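Local coordinates for protein serine acetyltransferase (PDB 3F1X) that probably transfers an acetyl group to serine in amino-acid biosynthesis, at residues S217-V223 and H251-D257. Residues are numbered along the deposited sequence.
Sequences SIIGNNV and HPILEDD
Leu254 (chi1 -86°, chi2 60°) projects its side chain to the buried face of the sheet and overlaps Val223, its CD2 lying 3.9 Å from CG1 of Val223; Ile219 shares this buried face and packs on Leu231, large apolar groups suiting a solvent-free interior. On the outer face Ile218 and Ile253, both mt rotamers, line up side by side in a loose apolar contact, CB of Ile218 4.4 Å from CG2 of Ile253. The extended strands 218-219 and 253-254 run parallel, with Ile218 beside Ile253 and Ile219 beside Leu254, CA atoms 4.8 Å apart in each pair. Three backbone hydrogen bonds tie them: Ile218 N to Pro252 O (3.1 Å), Leu254 N to Ile218 O (2.9 Å) and Gly220 N to Leu254 O (2.7 Å). Pro252, lacking an amide hydrogen, still offers its carbonyl. Gly220 (phi/psi -72/-159) fits where a CB would clash with Asp256 OD1 and the Glu255 backbone. At the following turn, Asp256 OD1 accepts from Asn221 N (2.7 Å), and Asp257 N donates to Asn221 O (3.0 Å). Asn222 (57/43) and Asp257 (56/28) both adopt the left-handed conformation, which Asn and Asp tolerate well, so the two turns stack in register, CA of Asn222 4.9 Å from CA of Asp257. Such stacking of matching strands and turns from successive coils, despite the long insertion between them, is characteristic of the left-handed parallel beta-helix of serine acetyltransferases.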
loop_
_atom_site.group_PDB
_atom_site.type_symbol
_atom_site.label_atom_id
_atom_site.label_comp_id
_atom_site.label_asym_id
_atom_site.label_seq_id
_atom_site.Cartn_x
_atom_site.Cartn_y
_atom_site.Cartn_z
ATOM N N SER A 217 -11.228 -24.336 30.869
ATOM C CA SER A 217 -10.270 -24.121 31.941
ATOM C C SER A 217 -10.716 -22.973 32.849
ATOM O O SER A 217 -11.348 -22.022 32.398
ATOM C CB SER A 217 -8.894 -23.786 31.368
ATOM O OG SER A 217 -8.438 -24.800 30.494
ATOM N N ILE A 218 -10.379 -23.075 34.130
ATOM C CA ILE A 218 -10.700 -22.029 35.090
ATOM C C ILE A 218 -9.396 -21.675 35.789
ATOM O O ILE A 218 -8.785 -22.515 36.448
ATOM C CB ILE A 218 -11.741 -22.493 36.146
ATOM C CG1 ILE A 218 -13.057 -22.870 35.463
ATOM C CG2 ILE A 218 -12.006 -21.371 37.148
ATOM C CD1 ILE A 218 -14.123 -23.399 36.425
ATOM N N ILE A 219 -8.959 -20.433 35.622
ATOM C CA ILE A 219 -7.724 -19.987 36.240
ATOM C C ILE A 219 -7.997 -18.872 37.239
ATOM O O ILE A 219 -8.639 -17.873 36.903
ATOM C CB ILE A 219 -6.737 -19.479 35.188
ATOM C CG1 ILE A 219 -6.427 -20.592 34.190
ATOM C CG2 ILE A 219 -5.468 -19.030 35.856
ATOM C CD1 ILE A 219 -5.512 -20.149 33.068
ATOM N N GLY A 220 -7.502 -19.058 38.462
ATOM C CA GLY A 220 -7.699 -18.082 39.521
ATOM C C GLY A 220 -6.906 -16.796 39.377
ATOM O O GLY A 220 -6.464 -16.438 38.287
ATOM N N ASN A 221 -6.721 -16.095 40.490
ATOM C CA ASN A 221 -5.996 -14.838 40.461
ATOM C C ASN A 221 -4.519 -15.022 40.760
ATOM O O ASN A 221 -4.127 -15.961 41.459
ATOM C CB ASN A 221 -6.595 -13.855 41.469
ATOM C CG ASN A 221 -8.084 -13.650 41.270
ATOM O OD1 ASN A 221 -8.554 -13.427 40.155
ATOM N ND2 ASN A 221 -8.833 -13.717 42.360
ATOM N N ASN A 222 -3.705 -14.117 40.222
ATOM C CA ASN A 222 -2.269 -14.143 40.437
ATOM C C ASN A 222 -1.649 -15.464 40.001
ATOM O O ASN A 222 -0.807 -16.018 40.699
ATOM C CB ASN A 222 -1.964 -13.902 41.923
ATOM C CG ASN A 222 -2.507 -12.574 42.427
ATOM O OD1 ASN A 222 -2.057 -11.504 42.016
ATOM N ND2 ASN A 222 -3.491 -12.639 43.320
ATOM N N VAL A 223 -2.072 -15.974 38.852
ATOM C CA VAL A 223 -1.523 -17.228 38.349
ATOM C C VAL A 223 -0.491 -16.935 37.273
ATOM O O VAL A 223 -0.652 -15.997 36.493
ATOM C CB VAL A 223 -2.632 -18.137 37.762
ATOM C CG1 VAL A 223 -2.024 -19.423 37.196
ATOM C CG2 VAL A 223 -3.652 -18.475 38.844
ATOM N N HIS A 251 -11.698 -29.637 31.775
ATOM C CA HIS A 251 -10.423 -28.926 31.772
ATOM C C HIS A 251 -10.024 -28.579 33.206
ATOM O O HIS A 251 -10.878 -28.441 34.089
ATOM C CB HIS A 251 -10.521 -27.671 30.903
ATOM C CG HIS A 251 -10.497 -27.962 29.433
ATOM N ND1 HIS A 251 -9.362 -28.400 28.782
ATOM C CD2 HIS A 251 -11.475 -27.928 28.499
ATOM C CE1 HIS A 251 -9.644 -28.622 27.510
ATOM N NE2 HIS A 251 -10.920 -28.344 27.312
ATOM N N PRO A 252 -8.717 -28.420 33.456
ATOM C CA PRO A 252 -8.192 -28.102 34.787
ATOM C C PRO A 252 -8.672 -26.824 35.448
ATOM O O PRO A 252 -9.153 -25.892 34.800
ATOM C CB PRO A 252 -6.675 -28.066 34.569
ATOM C CG PRO A 252 -6.468 -28.929 33.353
ATOM C CD PRO A 252 -7.618 -28.506 32.481
ATOM N N ILE A 253 -8.511 -26.808 36.764
ATOM C CA ILE A 253 -8.852 -25.669 37.582
ATOM C C ILE A 253 -7.587 -25.305 38.348
ATOM O O ILE A 253 -7.035 -26.135 39.069
ATOM C CB ILE A 253 -9.935 -26.001 38.620
ATOM C CG1 ILE A 253 -11.222 -26.447 37.929
ATOM C CG2 ILE A 253 -10.176 -24.788 39.502
ATOM C CD1 ILE A 253 -12.326 -26.814 38.899
ATOM N N LEU A 254 -7.107 -24.083 38.169
ATOM C CA LEU A 254 -5.929 -23.630 38.896
ATOM C C LEU A 254 -6.400 -22.570 39.868
ATOM O O LEU A 254 -6.984 -21.567 39.458
ATOM C CB LEU A 254 -4.883 -23.026 37.945
ATOM C CG LEU A 254 -3.882 -23.968 37.271
ATOM C CD1 LEU A 254 -4.625 -24.980 36.426
ATOM C CD2 LEU A 254 -2.898 -23.151 36.419
ATOM N N GLU A 255 -6.156 -22.790 41.156
ATOM C CA GLU A 255 -6.556 -21.823 42.172
ATOM C C GLU A 255 -5.548 -20.670 42.198
ATOM O O GLU A 255 -4.576 -20.668 41.433
ATOM C CB GLU A 255 -6.643 -22.496 43.547
ATOM C CG GLU A 255 -7.540 -23.730 43.563
ATOM C CD GLU A 255 -7.883 -24.222 44.965
ATOM O OE1 GLU A 255 -7.020 -24.154 45.866
ATOM O OE2 GLU A 255 -9.019 -24.700 45.163
ATOM N N ASP A 256 -5.783 -19.691 43.068
ATOM C CA ASP A 256 -4.904 -18.526 43.168
ATOM C C ASP A 256 -3.440 -18.833 43.477
ATOM O O ASP A 256 -3.112 -19.870 44.057
ATOM C CB ASP A 256 -5.412 -17.549 44.242
ATOM C CG ASP A 256 -6.833 -17.059 43.980
ATOM O OD1 ASP A 256 -7.329 -17.195 42.843
ATOM O OD2 ASP A 256 -7.456 -16.521 44.923
ATOM N N ASP A 257 -2.574 -17.903 43.076
ATOM C CA ASP A 257 -1.134 -17.969 43.333
ATOM C C ASP A 257 -0.418 -19.222 42.832
ATOM O O ASP A 257 0.596 -19.625 43.393
ATOM C CB ASP A 257 -0.890 -17.813 44.841
ATOM C CG ASP A 257 -1.403 -16.483 45.389
ATOM O OD1 ASP A 257 -1.519 -16.356 46.626
ATOM O OD2 ASP A 257 -1.683 -15.562 44.593
#